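Local structure of gamma-glutamyltranspeptidase (Ggt) (Helicobacter pylori 26695, 5BPK) at residues Leu102-Asn107 against Met113-Ala118. The protein probably cleaves gamma-glutamyl bonds, as in glutathione, and passes the glutamyl group to water or an acceptor, as an N-terminal nucleophile (Ntn) hydrolase. Residues are numbered along the deposited sequence; the frame is centred on the assembly and turned at random.
Sequences LQVISN and MNISEA. With EDO (1,2-ethanediol), chain V; EDO (1,2-ethanediol), chain S.
Asn107 bonds to both ends of segment 113-118, through its backbone O to Met113 and through its side chain to Ala118. Its CG lies anti to the carbonyl carbon (chi1 -73°), which carries the amide across to helix 115-120: ND2 donates to Ala118 O at 3.1 Å, on a lone pair in the carbonyl plane, and the acceptor lies almost exactly in the Asn107 amide plane. Asn107 O in turn accepts from Met113 N at 3.1 Å, a nearly straight bond (165°), its donor tilted 29° from the carbonyl plane, that links helix 96-109 to the loop leading into helix 115-120. The Met113 side chain, extended beyond CG, runs back across Asn107; its SD rests 3.7 Å from Asn107 CB and its CE beside the amide carbon. Ala118 CB points at helix 96-109, 3.7 Å from both Asn107 CB and Val104 O. Farther along, Val104 CG1 meets Ala118 CB at 4.1 Å and, more loosely, Ile115 CD1. Val104 touches Val89 and Ile115 touches Leu87, placing this apolar part against strand 84-89. Asn114 OD1 accepts from Glu117 N (2.8 Å) while Glu117 OE1 accepts from Asn114 N (2.9 Å): a capping box starting the second of two consecutive helices packed on the beta-sheet of this Ntn-hydrolase fold.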
loop_
_atom_site.group_PDB
_atom_site.type_symbol
_atom_site.label_atom_id
_atom_site.label_comp_id
_atom_site.label_asym_id
_atom_site.label_seq_id
_atom_site.Cartn_x
_atom_site.Cartn_y
_atom_site.Cartn_z
ATOM N N LEU B 102 5.101 -11.181 0.993
ATOM C CA LEU B 102 5.401 -12.607 0.803
ATOM C C LEU B 102 6.449 -13.102 1.800
ATOM O O LEU B 102 6.299 -14.156 2.413
ATOM C CB LEU B 102 5.904 -12.823 -0.646
ATOM C CG LEU B 102 6.472 -14.131 -1.204
ATOM C CD1 LEU B 102 7.851 -14.449 -0.705
ATOM C CD2 LEU B 102 5.512 -15.260 -0.938
ATOM N N GLN B 103 7.514 -12.327 1.954
ATOM C CA GLN B 103 8.632 -12.733 2.783
ATOM C C GLN B 103 8.247 -12.777 4.259
ATOM O O GLN B 103 8.602 -13.725 4.964
ATOM C CB GLN B 103 9.858 -11.843 2.505
ATOM C CG GLN B 103 10.514 -12.201 1.176
ATOM C CD GLN B 103 11.569 -11.224 0.721
ATOM O OE1 GLN B 103 12.768 -11.408 1.006
ATOM N NE2 GLN B 103 11.143 -10.163 0.015
ATOM N N VAL B 104 7.490 -11.785 4.720
ATOM C CA VAL B 104 7.052 -11.761 6.119
ATOM C C VAL B 104 6.192 -12.987 6.416
ATOM O O VAL B 104 6.398 -13.689 7.415
ATOM C CB VAL B 104 6.305 -10.458 6.476
ATOM C CG1 VAL B 104 5.716 -10.527 7.892
ATOM C CG2 VAL B 104 7.238 -9.259 6.339
ATOM N N ILE B 105 5.242 -13.261 5.526
ATOM C CA ILE B 105 4.372 -14.418 5.689
ATOM C C ILE B 105 5.154 -15.742 5.702
ATOM O O ILE B 105 4.928 -16.597 6.563
ATOM C CB ILE B 105 3.268 -14.457 4.608
ATOM C CG1 ILE B 105 2.326 -13.265 4.784
ATOM C CG2 ILE B 105 2.501 -15.785 4.684
ATOM C CD1 ILE B 105 1.310 -13.109 3.677
ATOM N N SER B 106 6.055 -15.906 4.741
ATOM C CA SER B 106 6.897 -17.096 4.653
ATOM C C SER B 106 7.777 -17.232 5.886
ATOM O O SER B 106 7.965 -18.333 6.395
ATOM C CB SER B 106 7.768 -17.028 3.393
ATOM O OG SER B 106 8.729 -18.072 3.341
ATOM N N ASN B 107 8.338 -16.117 6.356
ATOM C CA ASN B 107 9.208 -16.170 7.531
ATOM C C ASN B 107 8.482 -16.751 8.748
ATOM O O ASN B 107 9.057 -17.516 9.520
ATOM C CB ASN B 107 9.774 -14.792 7.854
ATOM C CG ASN B 107 10.851 -14.349 6.870
ATOM O OD1 ASN B 107 11.425 -15.169 6.139
ATOM N ND2 ASN B 107 11.133 -13.039 6.849
ATOM N N MET B 113 9.561 -17.944 12.512
ATOM C CA MET B 113 9.942 -16.685 13.132
ATOM C C MET B 113 8.761 -16.091 13.871
ATOM O O MET B 113 7.621 -16.232 13.417
ATOM C CB MET B 113 10.413 -15.689 12.073
ATOM C CG MET B 113 11.729 -16.061 11.450
ATOM S SD MET B 113 12.393 -14.720 10.484
ATOM C CE MET B 113 13.546 -15.602 9.447
ATOM N N ASN B 114 9.032 -15.426 15.002
ATOM C CA ASN B 114 8.036 -14.563 15.614
ATOM C C ASN B 114 7.821 -13.334 14.721
ATOM O O ASN B 114 8.543 -13.122 13.739
ATOM C CB ASN B 114 8.338 -14.237 17.092
ATOM C CG ASN B 114 9.448 -13.219 17.293
ATOM O OD1 ASN B 114 9.581 -12.242 16.547
ATOM N ND2 ASN B 114 10.223 -13.416 18.361
ATOM N N ILE B 115 6.777 -12.570 14.990
ATOM C CA ILE B 115 6.407 -11.518 14.048
ATOM C C ILE B 115 7.450 -10.405 13.964
ATOM O O ILE B 115 7.627 -9.809 12.896
ATOM C CB ILE B 115 4.977 -10.967 14.312
ATOM C CG1 ILE B 115 4.460 -10.177 13.107
ATOM C CG2 ILE B 115 4.902 -10.140 15.608
ATOM C CD1 ILE B 115 4.431 -10.982 11.824
ATOM N N SER B 116 8.157 -10.135 15.068
ATOM C CA SER B 116 9.256 -9.169 15.043
ATOM C C SER B 116 10.428 -9.638 14.174
ATOM O O SER B 116 10.966 -8.875 13.362
ATOM C CB SER B 116 9.739 -8.849 16.457
ATOM O OG SER B 116 10.794 -7.923 16.411
ATOM N N GLU B 117 10.817 -10.895 14.361
ATOM C CA GLU B 117 11.858 -11.517 13.549
ATOM C C GLU B 117 11.461 -11.541 12.064
ATOM O O GLU B 117 12.269 -11.199 11.175
ATOM C CB GLU B 117 12.131 -12.931 14.039
ATOM C CG GLU B 117 12.776 -12.993 15.423
ATOM C CD GLU B 117 12.768 -14.398 16.027
ATOM O OE1 GLU B 117 11.824 -15.183 15.778
ATOM O OE2 GLU B 117 13.719 -14.715 16.758
ATOM N N ALA B 118 10.219 -11.934 11.798
ATOM C CA ALA B 118 9.725 -12.025 10.425
ATOM C C ALA B 118 9.786 -10.675 9.708
ATOM O O ALA B 118 10.067 -10.622 8.504
ATOM C CB ALA B 118 8.303 -12.581 10.395
HETATM C C1 EDO V . 11.133 -17.600 0.898
HETATM O O1 EDO V . 10.861 -16.910 2.128
HETATM C C2 EDO V . 12.581 -17.434 0.453
HETATM O O2 EDO V . 13.422 -18.168 1.339
HETATM C C1 EDO S . 9.829 -4.826 17.344
HETATM O O1 EDO S . 9.930 -4.919 15.906
HETATM C C2 EDO S . 8.363 -4.758 17.750
HETATM O O2 EDO S . 7.710 -3.642 17.139
#